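Local coordinates for putative lipoprotein (Bacteroides fragilis, PDB 3NQI), which is of unknown function but is probably a lipid-modified cell-envelope protein, built largely of beta strands and crystallised with bound cadmium ions, at residues Val25-Ala30 with Ala50-Gln55; Thr97-Val102 with Ala179-Arg184; Gly103-Val108 with Lys236-Glu241; Ser112-Phe117 with Val125-Tyr130; Leu129-Asn134 with Tyr224-Glu229. All coordinates share one frame; numbering follows the deposited sequence. Where two conformers were deposited one is given.

Contact 1: Val25-Ala30 with Ala50-Gln55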
# COMPACT_ATOMS: atom_id res chain seq x y z
N VAL A 25 4.58 21.27 3.56
CA VAL A 25 4.77 19.85 3.26
C VAL A 25 5.99 19.62 2.40
O VAL A 25 6.15 20.29 1.38
CB VAL A 25 3.56 19.29 2.50
CG1 VAL A 25 3.83 17.83 2.09
CG2 VAL A 25 2.30 19.43 3.32
N THR A 26 6.87 18.70 2.79
CA THR A 26 7.90 18.20 1.86
C THR A 26 7.76 16.67 1.76
O THR A 26 6.92 16.09 2.43
CB THR A 26 9.35 18.59 2.27
OG1 THR A 26 9.77 17.83 3.40
CG2 THR A 26 9.43 20.09 2.59
N PHE A 27 8.58 16.06 0.93
CA PHE A 27 8.62 14.60 0.78
C PHE A 27 10.01 14.01 0.97
O PHE A 27 11.01 14.73 0.87
CB PHE A 27 8.10 14.23 -0.60
CG PHE A 27 6.80 14.87 -0.94
CD1 PHE A 27 5.62 14.36 -0.43
CD2 PHE A 27 6.75 16.02 -1.73
CE1 PHE A 27 4.41 14.94 -0.74
CE2 PHE A 27 5.55 16.62 -2.03
CZ PHE A 27 4.38 16.09 -1.53
N THR A 28 10.07 12.72 1.27
CA THR A 28 11.34 11.97 1.37
C THR A 28 11.27 10.70 0.53
O THR A 28 10.37 9.90 0.75
CB THR A 28 11.68 11.62 2.83
OG1 THR A 28 11.77 12.84 3.58
CG2 THR A 28 13.00 10.83 2.95
N ASP A 29 12.19 10.51 -0.42
CA ASP A 29 12.12 9.31 -1.26
C ASP A 29 12.72 8.12 -0.50
O ASP A 29 13.20 8.28 0.63
CB ASP A 29 12.77 9.52 -2.64
CG ASP A 29 14.28 9.69 -2.60
OD1 ASP A 29 14.93 9.42 -1.56
OD2 ASP A 29 14.85 10.09 -3.65
N ALA A 30 12.67 6.94 -1.11
CA ALA A 30 13.15 5.68 -0.47
C ALA A 30 14.66 5.70 -0.22
O ALA A 30 15.15 5.04 0.70
CB ALA A 30 12.76 4.47 -1.32
N ALA A 50 2.73 9.04 0.23
CA ALA A 50 2.12 9.55 -1.00
C ALA A 50 2.76 8.99 -2.25
O ALA A 50 3.81 8.42 -2.16
CB ALA A 50 2.22 11.16 -1.07
N TYR A 51 2.04 9.05 -3.36
CA TYR A 51 2.61 8.86 -4.70
C TYR A 51 2.70 10.24 -5.38
O TYR A 51 1.70 10.97 -5.49
CB TYR A 51 1.72 7.91 -5.49
CG TYR A 51 2.23 7.62 -6.87
CD1 TYR A 51 3.23 6.69 -7.07
CD2 TYR A 51 1.70 8.28 -7.99
CE1 TYR A 51 3.72 6.39 -8.36
CE2 TYR A 51 2.17 7.98 -9.28
CZ TYR A 51 3.17 7.04 -9.44
OH TYR A 51 3.66 6.76 -10.69
N ILE A 52 3.87 10.62 -5.85
CA ILE A 52 4.03 11.90 -6.55
C ILE A 52 4.61 11.68 -7.92
O ILE A 52 5.22 10.66 -8.18
CB ILE A 52 4.91 12.92 -5.77
CG1 ILE A 52 6.36 12.46 -5.60
CG2 ILE A 52 4.25 13.26 -4.39
CD1 ILE A 52 7.21 13.53 -4.87
N TYR A 53 4.37 12.66 -8.77
CA TYR A 53 4.87 12.75 -10.10
C TYR A 53 5.54 14.12 -10.17
O TYR A 53 4.91 15.16 -9.95
CB TYR A 53 3.69 12.55 -11.07
CG TYR A 53 4.06 12.79 -12.50
CD1 TYR A 53 5.35 12.51 -12.96
CD2 TYR A 53 3.15 13.33 -13.41
CE1 TYR A 53 5.71 12.73 -14.25
CE2 TYR A 53 3.51 13.57 -14.73
CZ TYR A 53 4.80 13.27 -15.13
OH TYR A 53 5.22 13.49 -16.42
N CYS A 54 6.83 14.14 -10.45
CA CYS A 54 7.56 15.37 -10.30
C CYS A 54 8.69 15.56 -11.31
O CYS A 54 9.07 14.64 -12.08
CB CYS A 54 8.10 15.47 -8.87
SG CYS A 54 9.51 14.38 -8.48
N GLN A 55 9.21 16.78 -11.33
CA GLN A 55 10.46 17.04 -12.03
C GLN A 55 11.45 17.81 -11.15
O GLN A 55 11.05 18.55 -10.24
CB GLN A 55 10.22 17.67 -13.42
CG GLN A 55 9.95 19.14 -13.50
CD GLN A 55 9.78 19.61 -14.95
OE1 GLN A 55 9.61 18.81 -15.86
NE2 GLN A 55 9.84 20.91 -15.14
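Phe27 and Ile52 meet inside an N-terminal beta domain, where strands 24-28 and 49-56 both pair with strand 11-21 and, with strands 34-37 and 68-73, close a barrel-like ring. The two strands are not hydrogen-bonded to each other. They face one another across the interior, so only side chains bridge the gap, and all three that touch are apolar and buried. Phe27 reaches in from one wall, its CB directed at the other strand and its CG anti to the carbonyl carbon (chi1 -51°). A flat aromatic suits this place because it offers a broad face to a branched neighbour. Ile52 meets it with two arms: the CG2 methyl sits over one face, 4.1 Å from the centroid of the Phe27 ring and 14° off its normal, a CH-pi contact, while Ile52 CD1 approaches Phe27 CD2 at 4.0 Å. With chi1 at 64°, Ile52 keeps CG2 and the CG1-CD1 arm on the side facing Phe27. Val16, Ile71, Leu73 and Pro37 add to this core. Ala50, small enough to leave room for the aromatic group, comes in obliquely, its CB lying 4.4 Å from Phe27 CE1.

Contact 2: Thr97-Val102 with Ala179-Arg184; sequences TTNAPV and AAIAER
Asn99 and Ile181 stand at about a right angle to each other, the isoleucine pointing out of its helix at the loop and the asparagine amide lying across the CD1 end of that side chain. The CD1 methyl of Ile181 sits above the plane of the Asn99 amide, nearer its nitrogen than its oxygen: CD1 is 3.5 Å from Asn99 ND2. This is van der Waals contact of a methyl with the flat side of a polar group, which leaves the in-plane directions of the amide to other partners; Asn99 OD1 takes a hydrogen bond from the backbone N of Val174. A chi1 of 72° places the Asn99 amide between its own backbone N and carbonyl carbon and turns it toward the helix. The CG2 methyl of Ile181, anti to the backbone N (CG1 takes chi1 -62°), meets Ala100 CB at 3.8 Å. Alanine fits here because its methyl is directed toward the helix and Tyr172 and Val174 crowd it from strand 165-174. No hydrogen bond joins the two segments. Behind the interface, Arg184 folds back so that NH1 makes a weak hydrogen bond to Ala180 O, while NE and NH2 form salt bridges with Glu144 and Asp176. The packing is that of an irregular loop resting on the short helix 178-183 through one beta-branched residue, whose CD1 arm meets Asn99 and whose CG2 arm meets Ala100.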
# COMPACT_ATOMS: atom_id res chain seq x y z
N THR A 97 -13.38 -9.30 6.58
CA THR A 97 -13.65 -10.43 5.70
C THR A 97 -13.47 -9.98 4.24
O THR A 97 -14.07 -8.99 3.81
CB THR A 97 -15.05 -10.98 5.98
OG1 THR A 97 -15.04 -11.58 7.27
CG2 THR A 97 -15.47 -12.02 4.96
N THR A 98 -12.62 -10.68 3.50
CA THR A 98 -12.44 -10.38 2.10
C THR A 98 -13.73 -10.68 1.32
O THR A 98 -14.38 -11.70 1.57
CB THR A 98 -11.31 -11.18 1.56
OG1 THR A 98 -10.12 -10.64 2.12
CG2 THR A 98 -11.28 -11.13 0.03
N ASN A 99 -14.14 -9.76 0.44
CA ASN A 99 -15.26 -10.04 -0.44
C ASN A 99 -15.01 -9.84 -1.91
O ASN A 99 -15.96 -9.88 -2.71
CB ASN A 99 -16.54 -9.31 0.02
CG ASN A 99 -16.49 -7.78 -0.20
OD1 ASN A 99 -15.54 -7.23 -0.74
ND2 ASN A 99 -17.56 -7.10 0.21
N ALA A 100 -13.76 -9.68 -2.28
CA ALA A 100 -13.39 -9.50 -3.67
C ALA A 100 -11.97 -9.94 -3.86
O ALA A 100 -11.18 -9.84 -2.93
CB ALA A 100 -13.57 -8.05 -4.15
N PRO A 101 -11.65 -10.47 -5.05
CA PRO A 101 -10.30 -10.80 -5.37
C PRO A 101 -9.58 -9.63 -6.06
O PRO A 101 -10.19 -8.94 -6.91
CB PRO A 101 -10.48 -11.93 -6.38
CG PRO A 101 -11.74 -11.55 -7.13
CD PRO A 101 -12.58 -10.82 -6.16
N VAL A 102 -8.28 -9.48 -5.77
CA VAL A 102 -7.41 -8.61 -6.55
C VAL A 102 -7.07 -9.31 -7.84
O VAL A 102 -7.24 -10.54 -8.00
CB VAL A 102 -6.11 -8.19 -5.76
CG1 VAL A 102 -6.48 -7.52 -4.41
CG2 VAL A 102 -5.22 -9.39 -5.52
N ALA A 179 -23.57 -8.81 -6.13
CA ALA A 179 -23.69 -8.85 -7.58
C ALA A 179 -22.94 -7.68 -8.25
O ALA A 179 -22.25 -7.86 -9.28
CB ALA A 179 -25.22 -8.87 -7.98
N ALA A 180 -23.00 -6.50 -7.65
CA ALA A 180 -22.26 -5.35 -8.21
C ALA A 180 -20.76 -5.51 -8.09
O ALA A 180 -19.99 -5.04 -8.94
CB ALA A 180 -22.71 -4.02 -7.57
N ILE A 181 -20.30 -6.15 -7.02
CA ILE A 181 -18.88 -6.49 -6.92
C ILE A 181 -18.46 -7.38 -8.07
O ILE A 181 -17.49 -7.05 -8.80
CB ILE A 181 -18.52 -7.09 -5.56
CG1 ILE A 181 -18.81 -6.08 -4.44
CG2 ILE A 181 -17.02 -7.54 -5.53
CD1 ILE A 181 -18.72 -6.69 -3.03
N ALA A 182 -19.23 -8.45 -8.28
CA ALA A 182 -18.95 -9.44 -9.34
C ALA A 182 -18.84 -8.83 -10.74
O ALA A 182 -18.01 -9.29 -11.54
CB ALA A 182 -19.99 -10.57 -9.32
N GLU A 183 -19.59 -7.76 -11.03
CA GLU A 183 -19.60 -7.14 -12.34
C GLU A 183 -18.42 -6.21 -12.64
O GLU A 183 -18.18 -5.88 -13.79
CB GLU A 183 -20.91 -6.37 -12.54
N ARG A 184 -17.68 -5.76 -11.61
CA ARG A 184 -16.62 -4.80 -11.83
C ARG A 184 -15.55 -5.39 -12.73
O ARG A 184 -15.07 -6.50 -12.50
CB ARG A 184 -16.02 -4.32 -10.50
CG ARG A 184 -16.96 -3.42 -9.74
CD ARG A 184 -16.39 -3.11 -8.40
NE ARG A 184 -16.94 -1.88 -7.84
CZ ARG A 184 -18.11 -1.81 -7.25
NH1 ARG A 184 -18.93 -2.87 -7.16
NH2 ARG A 184 -18.56 -0.63 -6.80

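Contact 3: Gly103-Val108 with Lys236-Glu241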
# COMPACT_ATOMS: atom_id res chain seq x y z
N GLY A 103 -6.58 -8.52 -8.79
CA GLY A 103 -6.04 -9.04 -10.01
C GLY A 103 -4.65 -9.55 -9.72
O GLY A 103 -4.31 -10.65 -10.12
N SER A 104 -3.83 -8.70 -9.08
CA SER A 104 -2.49 -9.08 -8.64
C SER A 104 -1.95 -7.99 -7.72
O SER A 104 -2.53 -6.91 -7.62
CB SER A 104 -1.54 -9.29 -9.81
OG SER A 104 -1.51 -8.17 -10.66
N LEU A 105 -0.87 -8.29 -7.00
CA LEU A 105 -0.17 -7.28 -6.20
C LEU A 105 1.12 -6.94 -6.95
O LEU A 105 2.21 -6.83 -6.39
CB LEU A 105 0.17 -7.74 -4.79
CG LEU A 105 -1.01 -8.17 -3.95
CD1 LEU A 105 -0.56 -8.50 -2.48
CD2 LEU A 105 -2.07 -7.06 -4.01
N SER A 106 0.96 -6.72 -8.23
CA SER A 106 2.05 -6.32 -9.09
C SER A 106 1.54 -5.62 -10.35
O SER A 106 0.45 -5.91 -10.86
CB SER A 106 2.88 -7.55 -9.46
OG SER A 106 3.89 -7.21 -10.38
N PHE A 107 2.34 -4.68 -10.85
CA PHE A 107 2.06 -4.01 -12.13
C PHE A 107 3.35 -3.37 -12.60
O PHE A 107 4.39 -3.51 -11.93
CB PHE A 107 0.88 -3.04 -12.08
CG PHE A 107 0.95 -1.97 -10.98
CD1 PHE A 107 1.80 -0.87 -11.09
CD2 PHE A 107 0.15 -2.06 -9.88
CE1 PHE A 107 1.87 0.11 -10.12
CE2 PHE A 107 0.16 -1.06 -8.89
CZ PHE A 107 1.02 0.02 -8.99
N VAL A 108 3.29 -2.70 -13.73
CA VAL A 108 4.47 -2.06 -14.28
C VAL A 108 4.63 -0.67 -13.69
O VAL A 108 3.70 0.13 -13.64
CB VAL A 108 4.44 -2.05 -15.83
CG1 VAL A 108 5.62 -1.22 -16.42
CG2 VAL A 108 4.46 -3.48 -16.35
N LYS A 236 -2.16 -16.40 -3.36
CA LYS A 236 -0.80 -16.14 -3.69
C LYS A 236 -0.06 -15.44 -2.52
O LYS A 236 -0.58 -14.51 -1.87
CB LYS A 236 -0.69 -15.36 -4.99
CG LYS A 236 0.74 -15.19 -5.42
CD LYS A 236 0.98 -15.00 -6.91
CE LYS A 236 2.49 -14.88 -7.15
NZ LYS A 236 2.86 -14.32 -8.49
N VAL A 237 1.14 -15.94 -2.25
CA VAL A 237 1.99 -15.44 -1.18
C VAL A 237 3.14 -14.62 -1.79
O VAL A 237 3.81 -15.12 -2.63
CB VAL A 237 2.53 -16.56 -0.30
CG1 VAL A 237 3.54 -15.97 0.77
CG2 VAL A 237 1.37 -17.25 0.42
N TYR A 238 3.29 -13.34 -1.43
CA TYR A 238 4.39 -12.50 -1.96
C TYR A 238 5.44 -12.29 -0.83
O TYR A 238 5.07 -12.14 0.32
CB TYR A 238 3.84 -11.15 -2.41
CG TYR A 238 2.88 -11.20 -3.58
CD1 TYR A 238 1.53 -11.54 -3.41
CD2 TYR A 238 3.31 -10.89 -4.85
CE1 TYR A 238 0.64 -11.58 -4.49
CE2 TYR A 238 2.43 -10.89 -5.92
CZ TYR A 238 1.11 -11.24 -5.74
OH TYR A 238 0.25 -11.21 -6.85
N GLU A 239 6.73 -12.33 -1.14
CA GLU A 239 7.70 -12.23 -0.08
C GLU A 239 8.41 -10.88 -0.07
O GLU A 239 8.77 -10.38 -1.12
CB GLU A 239 8.76 -13.31 -0.24
CG GLU A 239 8.22 -14.67 -0.21
CD GLU A 239 9.36 -15.72 -0.31
OE1 GLU A 239 10.27 -15.54 -1.18
OE2 GLU A 239 9.34 -16.69 0.45
N ILE A 240 8.63 -10.34 1.12
CA ILE A 240 9.48 -9.15 1.32
C ILE A 240 10.67 -9.46 2.25
O ILE A 240 10.49 -9.73 3.44
CB ILE A 240 8.64 -8.00 1.90
CG1 ILE A 240 7.43 -7.70 1.01
CG2 ILE A 240 9.52 -6.71 2.13
CD1 ILE A 240 6.37 -6.74 1.69
N GLU A 241 11.88 -9.43 1.73
CA GLU A 241 13.04 -9.63 2.60
C GLU A 241 13.17 -8.38 3.51
O GLU A 241 13.18 -7.26 3.02
CB GLU A 241 14.30 -9.93 1.77
CG GLU A 241 14.17 -11.17 0.83
CD GLU A 241 13.82 -12.51 1.54
OE1 GLU A 241 14.35 -12.77 2.65
OE2 GLU A 241 13.01 -13.30 0.97
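Tyr238 leans from strand 234-241 across Leu105, with chi1 at -65° aiming the ring at the loop that leads into strand 107-109. From CB, directed at that loop, the contacts follow the CD1-CE1 side of the ring: Tyr238 CD1 touches Leu105 CD1 at 3.8 Å, and CE1 comes to 3.8 Å from Leu105 CG. Farther out, CZ lies 3.7 Å from Leu105 CB, which rests over the ring face as a CH-pi contact, 18° off the normal and displaced toward the rim. The leucine thus follows the ring from its root almost to the hydroxyl, a good use of a flexible branched chain against a flat surface. At the tip, OH accepts a hydrogen bond from Leu105 N, 3.1 Å long and almost straight at 175°. Ser104 is turned another way, its OG bonded to Ser106 O on a lone pair, while Gly103 and Ser104 together face Leu129 in a classic beta bulge. Val128, Ile217, Ala219 and Pro116 also pack against Leu105. Because Tyr238 OH also bonds to Gln221 OE1, an oxygen that can only accept, the phenol probably donates there, satisfying a buried backbone N-H and a side-chain carbonyl with one hydroxyl.

Contact 4: Ser112-Phe117 with Val125-Tyr130; sequences STVAPF and VLPVLY
The Phe117 ring has Val125 on one face: Val125 CB lies 3.6 Å above the ring plane, shifted toward the rim, and makes a CH-pi contact. At the edge, in the plane of the ring, is Ala115 O. The two side chains lie side by side and point the same way, as cross-strand neighbours do. A chi1 of 69° swings the phenyl group over toward the valine, whose methyls flank the rim near CZ; Val125 CG1 reaches Phe117 CE1 at 3.8 Å. Below them the backbones are joined twice, by Phe117 N to Val125 O at 2.9 Å and by Val125 N to Phe117 O at 2.8 Å, which marks an antiparallel hydrogen-bonded pair. Pro116 comes next, and its CA approaches Val125 O at 3.2 Å in a C-H...O contact. The pyrrolidine rings of Pro116 and Pro127 cross at about a right angle, CD to CD 4.1 Å. Having no N-H, both prolines suit the place where regular pairing stops, and Val114 CG1 adds a methyl against Pro127 CG at 4.0 Å. This is the open end of a beta hairpin made by strands 117-120 and 123-132, whose connecting turn carries Glu121, a cadmium ligand together with Glu246.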
# COMPACT_ATOMS: atom_id res chain seq x y z
N SER A 112 10.01 -1.62 -15.29
CA SER A 112 9.95 -2.99 -14.79
C SER A 112 8.64 -3.20 -14.04
O SER A 112 7.88 -2.26 -13.85
CB SER A 112 11.15 -3.24 -13.86
OG SER A 112 11.38 -4.61 -13.64
N THR A 113 8.41 -4.44 -13.63
CA THR A 113 7.29 -4.81 -12.74
C THR A 113 7.69 -4.56 -11.30
O THR A 113 8.82 -4.76 -10.92
CB THR A 113 6.93 -6.32 -12.86
OG1 THR A 113 5.65 -6.56 -12.26
CG2 THR A 113 7.97 -7.19 -12.18
N VAL A 114 6.75 -4.16 -10.47
CA VAL A 114 7.04 -3.97 -9.08
C VAL A 114 6.03 -4.84 -8.33
O VAL A 114 4.96 -5.14 -8.87
CB VAL A 114 6.88 -2.48 -8.68
CG1 VAL A 114 5.47 -1.98 -9.03
CG2 VAL A 114 7.19 -2.31 -7.20
N ALA A 115 6.45 -5.32 -7.18
CA ALA A 115 5.70 -6.25 -6.30
C ALA A 115 5.74 -5.70 -4.87
O ALA A 115 6.38 -4.65 -4.64
CB ALA A 115 6.30 -7.68 -6.41
N PRO A 116 5.05 -6.33 -3.90
CA PRO A 116 5.11 -5.74 -2.57
C PRO A 116 6.55 -5.55 -2.12
O PRO A 116 7.39 -6.43 -2.36
CB PRO A 116 4.43 -6.79 -1.69
CG PRO A 116 3.39 -7.37 -2.68
CD PRO A 116 4.16 -7.51 -3.92
N PHE A 117 6.84 -4.41 -1.52
CA PHE A 117 8.21 -4.03 -1.21
C PHE A 117 8.35 -3.24 0.08
O PHE A 117 7.38 -2.74 0.61
CB PHE A 117 8.87 -3.30 -2.37
CG PHE A 117 8.32 -1.91 -2.64
CD1 PHE A 117 7.30 -1.72 -3.56
CD2 PHE A 117 8.87 -0.80 -2.03
CE1 PHE A 117 6.81 -0.44 -3.81
CE2 PHE A 117 8.40 0.47 -2.29
CZ PHE A 117 7.38 0.66 -3.18
N VAL A 125 4.95 -1.40 1.15
CA VAL A 125 4.10 -0.92 0.09
C VAL A 125 3.57 -2.06 -0.77
O VAL A 125 4.35 -2.90 -1.22
CB VAL A 125 4.77 0.14 -0.77
CG1 VAL A 125 3.76 0.65 -1.88
CG2 VAL A 125 5.20 1.33 0.13
N LEU A 126 2.25 -2.09 -0.96
CA LEU A 126 1.61 -3.03 -1.90
C LEU A 126 1.19 -2.34 -3.19
O LEU A 126 0.41 -1.43 -3.17
CB LEU A 126 0.41 -3.73 -1.25
CG LEU A 126 0.63 -4.91 -0.31
CD1 LEU A 126 1.68 -4.66 0.67
CD2 LEU A 126 -0.79 -5.30 0.34
N PRO A 127 1.75 -2.75 -4.36
CA PRO A 127 1.10 -2.36 -5.61
C PRO A 127 -0.16 -3.18 -5.80
O PRO A 127 -0.06 -4.40 -5.68
CB PRO A 127 2.13 -2.73 -6.67
CG PRO A 127 3.29 -3.31 -5.95
CD PRO A 127 2.85 -3.72 -4.61
N VAL A 128 -1.36 -2.58 -5.93
CA VAL A 128 -2.54 -3.36 -6.16
C VAL A 128 -3.09 -3.13 -7.61
O VAL A 128 -3.23 -1.99 -8.06
CB VAL A 128 -3.65 -3.09 -5.09
CG1 VAL A 128 -4.67 -4.20 -5.22
CG2 VAL A 128 -3.05 -3.10 -3.71
N LEU A 129 -3.29 -4.23 -8.34
CA LEU A 129 -4.01 -4.25 -9.65
C LEU A 129 -5.39 -4.86 -9.36
O LEU A 129 -5.53 -5.99 -8.87
CB LEU A 129 -3.22 -5.00 -10.72
CG LEU A 129 -3.44 -4.83 -12.23
CD1 LEU A 129 -3.24 -3.39 -12.68
CD2 LEU A 129 -2.49 -5.74 -12.98
N TYR A 130 -6.43 -4.07 -9.59
CA TYR A 130 -7.76 -4.47 -9.22
C TYR A 130 -8.85 -3.93 -10.16
O TYR A 130 -8.57 -3.21 -11.09
CB TYR A 130 -8.00 -4.10 -7.79
CG TYR A 130 -8.00 -2.63 -7.44
CD1 TYR A 130 -6.83 -1.91 -7.34
CD2 TYR A 130 -9.19 -1.96 -7.16
CE1 TYR A 130 -6.82 -0.52 -7.05
CE2 TYR A 130 -9.20 -0.59 -6.83
CZ TYR A 130 -8.02 0.11 -6.75
OH TYR A 130 -8.03 1.43 -6.43

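Contact 5: Leu129-Asn134 with Tyr224-Glu229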
# COMPACT_ATOMS: atom_id res chain seq x y z
N LEU A 129 -3.29 -4.23 -8.34
CA LEU A 129 -4.01 -4.25 -9.65
C LEU A 129 -5.39 -4.86 -9.36
O LEU A 129 -5.53 -5.99 -8.87
CB LEU A 129 -3.22 -5.00 -10.72
CG LEU A 129 -3.44 -4.83 -12.23
CD1 LEU A 129 -3.24 -3.39 -12.68
CD2 LEU A 129 -2.49 -5.74 -12.98
N TYR A 130 -6.43 -4.07 -9.59
CA TYR A 130 -7.76 -4.47 -9.22
C TYR A 130 -8.85 -3.93 -10.16
O TYR A 130 -8.57 -3.21 -11.09
CB TYR A 130 -8.00 -4.10 -7.79
CG TYR A 130 -8.00 -2.63 -7.44
CD1 TYR A 130 -6.83 -1.91 -7.34
CD2 TYR A 130 -9.19 -1.96 -7.16
CE1 TYR A 130 -6.82 -0.52 -7.05
CE2 TYR A 130 -9.20 -0.59 -6.83
CZ TYR A 130 -8.02 0.11 -6.75
OH TYR A 130 -8.03 1.43 -6.43
N ARG A 131 -10.10 -4.32 -9.93
CA ARG A 131 -11.18 -3.99 -10.86
C ARG A 131 -12.16 -3.04 -10.22
O ARG A 131 -12.63 -3.30 -9.12
CB ARG A 131 -11.92 -5.28 -11.27
CG ARG A 131 -11.12 -6.17 -12.24
CD ARG A 131 -11.68 -7.61 -12.31
NE ARG A 131 -11.18 -8.32 -11.17
CZ ARG A 131 -10.23 -9.25 -11.18
NH1 ARG A 131 -9.70 -9.70 -12.32
NH2 ARG A 131 -9.82 -9.74 -10.01
N VAL A 132 -12.49 -1.96 -10.91
CA VAL A 132 -13.49 -1.01 -10.45
C VAL A 132 -14.72 -0.92 -11.38
O VAL A 132 -14.72 -1.44 -12.51
CB VAL A 132 -12.86 0.39 -10.22
CG1 VAL A 132 -11.72 0.29 -9.12
CG2 VAL A 132 -12.30 0.99 -11.50
N LYS A 133 -15.76 -0.25 -10.89
CA LYS A 133 -16.94 0.02 -11.70
C LYS A 133 -16.58 1.09 -12.74
O LYS A 133 -15.82 1.99 -12.45
CB LYS A 133 -18.06 0.52 -10.81
CG LYS A 133 -19.37 0.84 -11.52
CD LYS A 133 -20.43 1.24 -10.48
CE LYS A 133 -21.77 1.51 -11.13
NZ LYS A 133 -22.73 1.92 -10.09
N ASN A 134 -17.13 0.96 -13.93
CA ASN A 134 -16.91 1.91 -14.99
C ASN A 134 -17.80 3.15 -14.75
O ASN A 134 -18.98 3.14 -15.07
CB ASN A 134 -17.20 1.24 -16.35
CG ASN A 134 -16.95 2.17 -17.54
OD1 ASN A 134 -16.53 3.32 -17.39
ND2 ASN A 134 -17.22 1.65 -18.74
N TYR A 224 -8.95 -13.51 -13.94
CA TYR A 224 -9.99 -13.55 -15.01
C TYR A 224 -11.24 -12.75 -14.76
O TYR A 224 -11.80 -12.20 -15.68
CB TYR A 224 -10.38 -14.99 -15.30
CG TYR A 224 -9.19 -15.75 -15.78
CD1 TYR A 224 -8.55 -15.37 -16.94
CD2 TYR A 224 -8.66 -16.79 -15.04
CE1 TYR A 224 -7.43 -16.03 -17.39
CE2 TYR A 224 -7.52 -17.47 -15.49
CZ TYR A 224 -6.92 -17.07 -16.66
OH TYR A 224 -5.80 -17.70 -17.15
N ASN A 225 -11.70 -12.70 -13.53
CA ASN A 225 -12.96 -12.00 -13.21
C ASN A 225 -12.94 -11.54 -11.77
O ASN A 225 -12.00 -11.83 -11.04
CB ASN A 225 -14.17 -12.91 -13.49
CG ASN A 225 -14.11 -14.23 -12.73
OD1 ASN A 225 -14.19 -14.25 -11.51
ND2 ASN A 225 -14.04 -15.34 -13.44
N ASN A 226 -13.97 -10.84 -11.35
CA ASN A 226 -14.01 -10.31 -10.03
C ASN A 226 -14.84 -11.10 -9.05
O ASN A 226 -15.33 -10.55 -8.07
CB ASN A 226 -14.54 -8.87 -10.10
CG ASN A 226 -13.88 -7.99 -9.05
OD1 ASN A 226 -12.67 -8.05 -8.90
ND2 ASN A 226 -14.67 -7.19 -8.33
N LYS A 227 -14.99 -12.40 -9.30
CA LYS A 227 -15.80 -13.23 -8.42
C LYS A 227 -14.90 -13.96 -7.40
O LYS A 227 -14.03 -14.77 -7.79
CB LYS A 227 -16.58 -14.23 -9.25
CG LYS A 227 -17.70 -13.58 -10.11
CD LYS A 227 -18.39 -14.60 -11.05
CE LYS A 227 -17.45 -15.12 -12.13
NZ LYS A 227 -18.15 -15.87 -13.19
N LEU A 228 -15.09 -13.68 -6.11
CA LEU A 228 -14.23 -14.28 -5.08
C LEU A 228 -14.34 -15.82 -5.09
O LEU A 228 -13.33 -16.53 -5.07
CB LEU A 228 -14.60 -13.76 -3.68
CG LEU A 228 -13.71 -14.18 -2.52
CD1 LEU A 228 -12.27 -13.70 -2.75
CD2 LEU A 228 -14.24 -13.64 -1.19
N GLU A 229 -15.58 -16.31 -5.10
CA GLU A 229 -15.88 -17.77 -5.07
C GLU A 229 -15.76 -18.48 -6.42
O GLU A 229 -16.25 -19.57 -6.57
CB GLU A 229 -17.28 -18.04 -4.51
CG GLU A 229 -17.52 -17.50 -3.09
CD GLU A 229 -16.45 -17.96 -2.09
OE1 GLU A 229 -16.12 -19.18 -2.05
OE2 GLU A 229 -15.95 -17.09 -1.34
O HOH W 1 -10.48 -6.50 -8.16
O HOH W 2 -13.20 -5.06 -7.09
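Arg131 NE donates to Asn226 OD1 at 2.7 Å with an N-H...O angle of 162°, although the nitrogen sits 34° out of the carbonyl plane. With CG anti to the carbonyl carbon, the Arg131 chain bends at chi3 to bring NE there. The arginine and asparagine side chains slide past each other in opposite directions, their guanidinium and amide planes 56° apart. Over the centre of the same guanidinium lies a backbone oxygen: Asn225 O is 3.1 Å from Arg131 CZ, resting on the face without forming a hydrogen bond, though the positive charge probably favours it. Asn226 acts twice more through water. One water takes a bond from Arg131 N and gives one to Asn226 OD1, 2.8 Å from each; a second is 2.7 Å from Arg131 O and 2.9 Å from Asn226 ND2. The amide therefore serves, at one remove, as partner to the backbone N-H and C=O of a strand residue, which asparagine can do because it carries both donor and acceptor. The site lies where strand 123-132 passes the loop between strands 214-221 and 234-241, and there Asn225 forms an Asx turn, its OD1 accepting from Lys227 N at 3.0 Å. Farther out, Arg131 NH2 bonds to the carbonyls of Asn222 and Pro101. Asn222 OD1 receives the N-H groups of Tyr224 and Asn225, and Asn226 ND2 also reaches Ile181 O.

Contact 1 closes first along the chain, in the N-terminal beta domain, its centre about 32 Å from that of contact 2; it touches none of the others but comes within about 6 Å of contact 4 between nearest atoms. The other four interlock. Residues 97-102 run straight on into 103-108, and contacts 2 and 3 cross in sequence; contact 4 is nested inside both. Strand 123-132 serves contact 4 at one end and contact 5 at the other, their centres about 17 Å apart, sharing Leu129 and Tyr130. Contacts 2 and 5 have centres about 6 Å apart, as do contacts 3 and 4. Thus residues 97-108 touch strand 123-132, helix 178-183 and strand 234-241, linking parts distant in sequence.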